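Local coordinates for alcohol dehydrogenase IV (Corynebacterium glutamicum, PDB 3IV7), which is an iron-containing-type alcohol dehydrogenase that probably reduces maleylacetate with a nicotinamide cofactor, at residues L13-M18 against E150-D155. Numbering follows the deposited sequence.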
loop_
_atom_site.group_PDB
_atom_site.type_symbol
_atom_site.label_atom_id
_atom_site.label_comp_id
_atom_site.label_asym_id
_atom_site.label_seq_id
_atom_site.Cartn_x
_atom_site.Cartn_y
_atom_site.Cartn_z
ATOM N N LEU A 13 4.967 -1.361 -5.085
ATOM C CA LEU A 13 6.303 -0.872 -5.383
ATOM C C LEU A 13 7.057 -0.529 -4.117
ATOM O O LEU A 13 6.475 0.028 -3.192
ATOM C CB LEU A 13 6.218 0.379 -6.260
ATOM C CG LEU A 13 5.509 0.198 -7.596
ATOM C CD1 LEU A 13 5.571 1.479 -8.383
ATOM C CD2 LEU A 13 6.085 -1.002 -8.415
ATOM N N PRO A 14 8.380 -0.799 -4.100
ATOM C CA PRO A 14 9.160 -0.531 -2.877
ATOM C C PRO A 14 9.426 0.960 -2.686
ATOM O O PRO A 14 9.833 1.634 -3.611
ATOM C CB PRO A 14 10.466 -1.289 -3.109
ATOM C CG PRO A 14 10.598 -1.375 -4.646
ATOM C CD PRO A 14 9.195 -1.393 -5.188
ATOM N N GLN A 15 9.138 1.470 -1.508
ATOM C CA GLN A 15 9.405 2.852 -1.209
ATOM C C GLN A 15 9.377 3.139 0.277
ATOM O O GLN A 15 8.602 2.557 1.021
ATOM C CB GLN A 15 8.388 3.756 -1.915
ATOM C CG GLN A 15 8.913 5.158 -2.176
ATOM C CD GLN A 15 8.033 5.937 -3.143
ATOM O OE1 GLN A 15 6.802 5.928 -3.027
ATOM N NE2 GLN A 15 8.661 6.620 -4.102
ATOM N N LYS A 16 10.262 4.031 0.702
ATOM C CA LYS A 16 10.232 4.578 2.038
ATOM C C LYS A 16 9.713 6.008 1.945
ATOM O O LYS A 16 10.111 6.774 1.048
ATOM C CB LYS A 16 11.618 4.577 2.670
ATOM C CG LYS A 16 11.689 5.266 4.035
ATOM C CD LYS A 16 13.165 5.354 4.577
ATOM C CE LYS A 16 13.672 4.019 5.107
ATOM N NZ LYS A 16 12.860 3.532 6.306
ATOM N N VAL A 17 8.849 6.366 2.875
ATOM C CA VAL A 17 8.302 7.692 2.968
ATOM C C VAL A 17 8.541 8.208 4.343
ATOM O O VAL A 17 8.196 7.540 5.343
ATOM C CB VAL A 17 6.783 7.658 2.725
ATOM C CG1 VAL A 17 6.201 9.092 2.703
ATOM C CG2 VAL A 17 6.495 6.934 1.449
HETATM N N MSE A 18 9.217 9.342 4.439
HETATM C CA MSE A 18 9.457 9.976 5.730
HETATM C C MSE A 18 8.686 11.290 5.725
HETATM O O MSE A 18 8.796 12.073 4.778
HETATM C CB MSE A 18 10.934 10.220 5.928
HETATM C CG MSE A 18 11.783 8.963 5.764
HETATM SE SE MSE A 18 13.694 9.355 5.543
HETATM C CE MSE A 18 14.236 9.209 7.346
ATOM N N GLU A 150 13.555 5.867 -4.369
ATOM C CA GLU A 150 13.606 4.892 -3.297
ATOM C C GLU A 150 13.096 5.460 -1.991
ATOM O O GLU A 150 12.571 4.735 -1.162
ATOM C CB GLU A 150 15.007 4.393 -3.104
ATOM C CG GLU A 150 15.460 3.510 -4.175
ATOM C CD GLU A 150 16.807 2.891 -3.895
ATOM O OE1 GLU A 150 17.370 3.113 -2.798
ATOM O OE2 GLU A 150 17.308 2.204 -4.790
ATOM N N THR A 151 13.301 6.744 -1.793
ATOM C CA THR A 151 12.820 7.410 -0.603
ATOM C C THR A 151 12.155 8.729 -0.941
ATOM O O THR A 151 12.637 9.495 -1.817
ATOM C CB THR A 151 13.969 7.675 0.358
ATOM O OG1 THR A 151 14.598 6.433 0.694
ATOM C CG2 THR A 151 13.472 8.390 1.620
ATOM N N VAL A 152 11.071 9.028 -0.225
ATOM C CA VAL A 152 10.409 10.299 -0.359
ATOM C C VAL A 152 10.377 10.991 0.986
ATOM O O VAL A 152 9.946 10.409 1.979
ATOM C CB VAL A 152 8.960 10.140 -0.898
ATOM C CG1 VAL A 152 8.301 11.532 -1.099
ATOM C CG2 VAL A 152 8.972 9.338 -2.199
ATOM N N ILE A 153 10.866 12.227 1.018
ATOM C CA ILE A 153 10.813 13.070 2.242
ATOM C C ILE A 153 9.770 14.170 2.063
ATOM O O ILE A 153 9.874 15.001 1.156
ATOM C CB ILE A 153 12.173 13.657 2.562
ATOM C CG1 ILE A 153 13.166 12.510 2.814
ATOM C CG2 ILE A 153 12.081 14.665 3.798
ATOM C CD1 ILE A 153 14.676 12.960 2.884
ATOM N N TYR A 154 8.716 14.089 2.862
ATOM C CA TYR A 154 7.625 15.052 2.844
ATOM C C TYR A 154 7.703 15.989 4.037
ATOM O O TYR A 154 7.497 15.572 5.195
ATOM C CB TYR A 154 6.255 14.340 2.866
ATOM C CG TYR A 154 5.836 13.748 1.569
ATOM C CD1 TYR A 154 5.717 14.541 0.418
ATOM C CD2 TYR A 154 5.454 12.417 1.486
ATOM C CE1 TYR A 154 5.309 14.023 -0.741
ATOM C CE2 TYR A 154 5.031 11.886 0.299
ATOM C CZ TYR A 154 4.937 12.688 -0.808
ATOM O OH TYR A 154 4.505 12.164 -1.989
ATOM N N ASP A 155 7.965 17.263 3.747
ATOM C CA ASP A 155 8.094 18.308 4.769
ATOM C C ASP A 155 7.217 19.478 4.336
ATOM O O ASP A 155 7.589 20.271 3.440
ATOM C CB ASP A 155 9.568 18.720 4.895
ATOM C CG ASP A 155 9.806 19.793 5.950
ATOM O OD1 ASP A 155 8.831 20.412 6.429
ATOM O OD2 ASP A 155 10.977 20.018 6.301
#
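Lys16 is bracketed by Glu150 and Val152, and Met18 by Val152 and Tyr154, each bonding through both its N-H and its carbonyl, as alternate residues do in a parallel ladder. Lys16 N donates to Glu150 O (3.0 Å) and Lys16 O accepts from Val152 N (2.8 Å); Met18 N then donates to Val152 O, and Met18 O accepts from Tyr154 N. Lys16 O, Val152 O and Met18 O each also receive a CA-H, from Thr151, Val17 and Ile153 in turn, so that two donors grip each oxygen.

On one face, the Gln15 amide crosses Val152, its NE2 3.3 Å from Val152 CG2; OE1 is hydrogen-bonded to the Tyr227 hydroxyl, and NE2 to the backbone oxygens of Glu126 and Pro149. Val17 CG1, anti to the backbone N (chi1 -175°), meets the edge of the Tyr154 ring near its plane, 3.6 Å from CD2, while Val152 CG1 lies over one ring face toward the rim. Tyr154 OH is hydrogen-bonded to Glu126.

On the other face, covered by helix 24-35, the selenium of Met18 (selenomethionine) rests 4.0 Å from Thr151 CG2 and also touches Ile153 CG1. Thr151 OG1 is hydrogen-bonded to Glu31, and Lys16 reaches Asp11 of the second subunit in a salt bridge.

Strand 151-154 thus joins strand 7-20 to 115-119 in the parallel sheet of the Rossmann-like N-terminal domain, and residues 15-18 extend it by an antiparallel ladder into the second subunit.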